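Local coordinates for hydrogen peroxide-inducible genes activator (Corynebacterium glutamicum, PDB 6G1D), which probably senses hydrogen peroxide and, as a LysR-type transcription factor, activates the genes that respond to it, at residues B[51-59]-B[66-74]. The protein carries 1 engineered substitution. Sequence-based numbering, arbitrary orientation.
Sequences GLGVQLIER and VTPAGEKLL
One threonine hydroxyl makes two hydrogen bonds at once: Thr67 OG1 donates to the carbonyl of Gln55, at 2.7 Å from its O, while accepting from Gly70 N as the N-cap of helix 68-95. The site is the base of the wing of a LysR-type winged helix-turn-helix domain, where a short antiparallel hairpin leads into the long linker helix. With chi1 at 63°, the hydroxyl sits between the backbone N and carbonyl carbon of Thr67, where it can join the loop before strand 57-58 to the first turn of the helix; the hydroxyl caps, while the methyl CG2 lies against Gln55 O and the Leu56 carbonyl carbon. Thr67 N adds a bond of 3.0 Å to Leu56 O. Gly70, with no side chain, lets Leu56 O come to 3.7 Å from its CA; the chain passes close, with Leu56 CA 4.1 Å from Gly70 CA. Beyond, Leu56 CD2 meets Leu73 CD1, the two side chains crossing at about a right angle, and Phe18 and Leu48 pack on Leu56 from the domain core. In the non-hydrogen-bonded pair of Ile57 and Val66, the branched side chains share one face of the hairpin. Small Ala69 admits Val54 closely, its CB only 3.5 Å from Val54 CG1.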
loop_
_atom_site.group_PDB
_atom_site.type_symbol
_atom_site.label_atom_id
_atom_site.label_comp_id
_atom_site.label_asym_id
_atom_site.label_seq_id
_atom_site.Cartn_x
_atom_site.Cartn_y
_atom_site.Cartn_z
ATOM N N GLY B 51 5.201 46.450 -3.457
ATOM C CA GLY B 51 4.938 46.398 -2.024
ATOM C C GLY B 51 5.908 45.494 -1.285
ATOM O O GLY B 51 6.393 45.834 -0.213
ATOM N N LEU B 52 6.198 44.340 -1.867
ATOM C CA LEU B 52 7.179 43.399 -1.312
ATOM C C LEU B 52 8.660 43.726 -1.592
ATOM O O LEU B 52 9.529 43.230 -0.882
ATOM C CB LEU B 52 6.897 41.972 -1.807
ATOM C CG LEU B 52 5.538 41.364 -1.519
ATOM C CD1 LEU B 52 5.520 39.987 -2.185
ATOM C CD2 LEU B 52 5.207 41.268 -0.031
ATOM N N GLY B 53 8.954 44.482 -2.648
ATOM C CA GLY B 53 10.329 44.705 -3.101
ATOM C C GLY B 53 10.942 43.429 -3.695
ATOM O O GLY B 53 12.154 43.258 -3.667
ATOM N N VAL B 54 10.095 42.534 -4.197
ATOM C CA VAL B 54 10.516 41.260 -4.743
ATOM C C VAL B 54 9.821 41.050 -6.085
ATOM O O VAL B 54 8.588 41.156 -6.182
ATOM C CB VAL B 54 10.095 40.091 -3.810
ATOM C CG1 VAL B 54 10.388 38.741 -4.457
ATOM C CG2 VAL B 54 10.769 40.193 -2.448
ATOM N N GLN B 55 10.609 40.750 -7.115
ATOM C CA GLN B 55 10.094 40.369 -8.425
ATOM C C GLN B 55 9.653 38.880 -8.381
ATOM O O GLN B 55 10.456 37.988 -8.100
ATOM C CB GLN B 55 11.171 40.596 -9.495
ATOM C CG GLN B 55 10.622 40.641 -10.914
ATOM C CD GLN B 55 11.697 40.491 -11.980
ATOM O OE1 GLN B 55 12.899 40.531 -11.712
ATOM N NE2 GLN B 55 11.246 40.276 -13.205
ATOM N N LEU B 56 8.369 38.639 -8.648
ATOM C CA LEU B 56 7.749 37.313 -8.600
ATOM C C LEU B 56 7.611 36.641 -9.961
ATOM O O LEU B 56 7.556 35.405 -10.025
ATOM C CB LEU B 56 6.379 37.423 -7.962
ATOM C CG LEU B 56 6.335 37.991 -6.536
ATOM C CD1 LEU B 56 4.901 38.215 -6.110
ATOM C CD2 LEU B 56 7.060 37.100 -5.530
ATOM N N ILE B 57 7.555 37.416 -11.033
ATOM C CA ILE B 57 7.348 36.895 -12.395
ATOM C C ILE B 57 8.273 37.645 -13.354
ATOM O O ILE B 57 8.330 38.867 -13.303
ATOM C CB ILE B 57 5.889 37.182 -12.863
ATOM C CG1 ILE B 57 4.853 36.551 -11.920
ATOM C CG2 ILE B 57 5.663 36.744 -14.290
ATOM C CD1 ILE B 57 4.766 35.044 -11.934
ATOM N N GLU B 58 8.916 36.905 -14.239
ATOM C CA GLU B 58 9.774 37.480 -15.243
ATOM C C GLU B 58 8.948 37.558 -16.515
ATOM O O GLU B 58 8.667 36.543 -17.141
ATOM C CB GLU B 58 10.993 36.598 -15.458
ATOM C CG GLU B 58 12.103 37.266 -16.243
ATOM C CD GLU B 58 13.468 36.838 -15.767
ATOM O OE1 GLU B 58 14.357 37.705 -15.676
ATOM O OE2 GLU B 58 13.645 35.641 -15.469
ATOM N N ARG B 59 8.535 38.766 -16.879
ATOM C CA ARG B 59 7.725 38.972 -18.074
ATOM C C ARG B 59 8.411 38.436 -19.324
ATOM O O ARG B 59 9.008 39.191 -20.085
ATOM C CB ARG B 59 7.391 40.447 -18.236
ATOM N N VAL B 66 7.911 32.080 -13.488
ATOM C CA VAL B 66 7.971 32.491 -12.096
ATOM C C VAL B 66 9.442 32.596 -11.738
ATOM O O VAL B 66 10.231 31.715 -12.144
ATOM C CB VAL B 66 7.211 31.469 -11.213
ATOM C CG1 VAL B 66 7.174 31.859 -9.757
ATOM C CG2 VAL B 66 5.770 31.280 -11.708
ATOM N N THR B 67 9.838 33.653 -11.028
ATOM C CA THR B 67 11.241 33.792 -10.575
ATOM C C THR B 67 11.540 32.804 -9.425
ATOM O O THR B 67 10.611 32.229 -8.836
ATOM C CB THR B 67 11.548 35.209 -10.031
ATOM O OG1 THR B 67 10.739 35.460 -8.875
ATOM C CG2 THR B 67 11.340 36.266 -11.070
ATOM N N PRO B 68 12.840 32.636 -9.081
ATOM C CA PRO B 68 13.148 31.827 -7.892
ATOM C C PRO B 68 12.371 32.257 -6.642
ATOM O O PRO B 68 11.775 31.421 -5.963
ATOM C CB PRO B 68 14.661 32.005 -7.729
ATOM C CG PRO B 68 15.158 32.223 -9.101
ATOM C CD PRO B 68 14.049 32.907 -9.885
ATOM N N ALA B 69 12.341 33.561 -6.388
ATOM C CA ALA B 69 11.560 34.123 -5.285
ATOM C C ALA B 69 10.070 33.808 -5.381
ATOM O O ALA B 69 9.435 33.461 -4.378
ATOM C CB ALA B 69 11.760 35.630 -5.225
ATOM N N GLY B 70 9.506 33.937 -6.569
ATOM C CA GLY B 70 8.085 33.612 -6.787
ATOM C C GLY B 70 7.786 32.134 -6.509
ATOM O O GLY B 70 6.800 31.799 -5.868
ATOM N N GLU B 71 8.683 31.255 -6.962
ATOM C CA GLU B 71 8.511 29.827 -6.725
ATOM C C GLU B 71 8.545 29.485 -5.227
ATOM O O GLU B 71 7.768 28.652 -4.753
ATOM C CB GLU B 71 9.563 29.039 -7.500
ATOM C CG GLU B 71 9.403 27.519 -7.421
ATOM C CD GLU B 71 10.284 26.762 -8.405
ATOM O OE1 GLU B 71 10.343 27.237 -9.588
ATOM O OE2 GLU B 71 10.877 25.711 -7.987
ATOM N N LYS B 72 9.438 30.144 -4.483
ATOM C CA LYS B 72 9.501 29.942 -3.041
ATOM C C LYS B 72 8.299 30.511 -2.302
ATOM O O LYS B 72 7.860 29.937 -1.317
ATOM C CB LYS B 72 10.796 30.523 -2.451
ATOM C CG LYS B 72 12.030 29.739 -2.804
ATOM C CD LYS B 72 13.274 30.316 -2.138
ATOM C CE LYS B 72 14.053 31.194 -3.096
ATOM N NZ LYS B 72 15.328 31.589 -2.413
ATOM N N LEU B 73 7.753 31.629 -2.760
ATOM C CA LEU B 73 6.595 32.224 -2.082
ATOM C C LEU B 73 5.240 31.623 -2.489
ATOM O O LEU B 73 4.264 31.749 -1.739
ATOM C CB LEU B 73 6.584 33.740 -2.284
ATOM C CG LEU B 73 7.747 34.456 -1.533
ATOM C CD1 LEU B 73 7.901 35.887 -2.058
ATOM C CD2 LEU B 73 7.473 34.430 -0.044
ATOM N N LEU B 74 5.237 30.931 -3.610
ATOM C CA LEU B 74 3.932 30.412 -4.165
ATOM C C LEU B 74 3.079 29.451 -3.136
ATOM O O LEU B 74 1.859 29.545 -2.805
ATOM C CB LEU B 74 4.181 29.655 -5.485
ATOM C CG LEU B 74 2.991 29.095 -6.250
ATOM C CD1 LEU B 74 2.037 30.210 -6.611
ATOM C CD2 LEU B 74 3.483 28.386 -7.516
#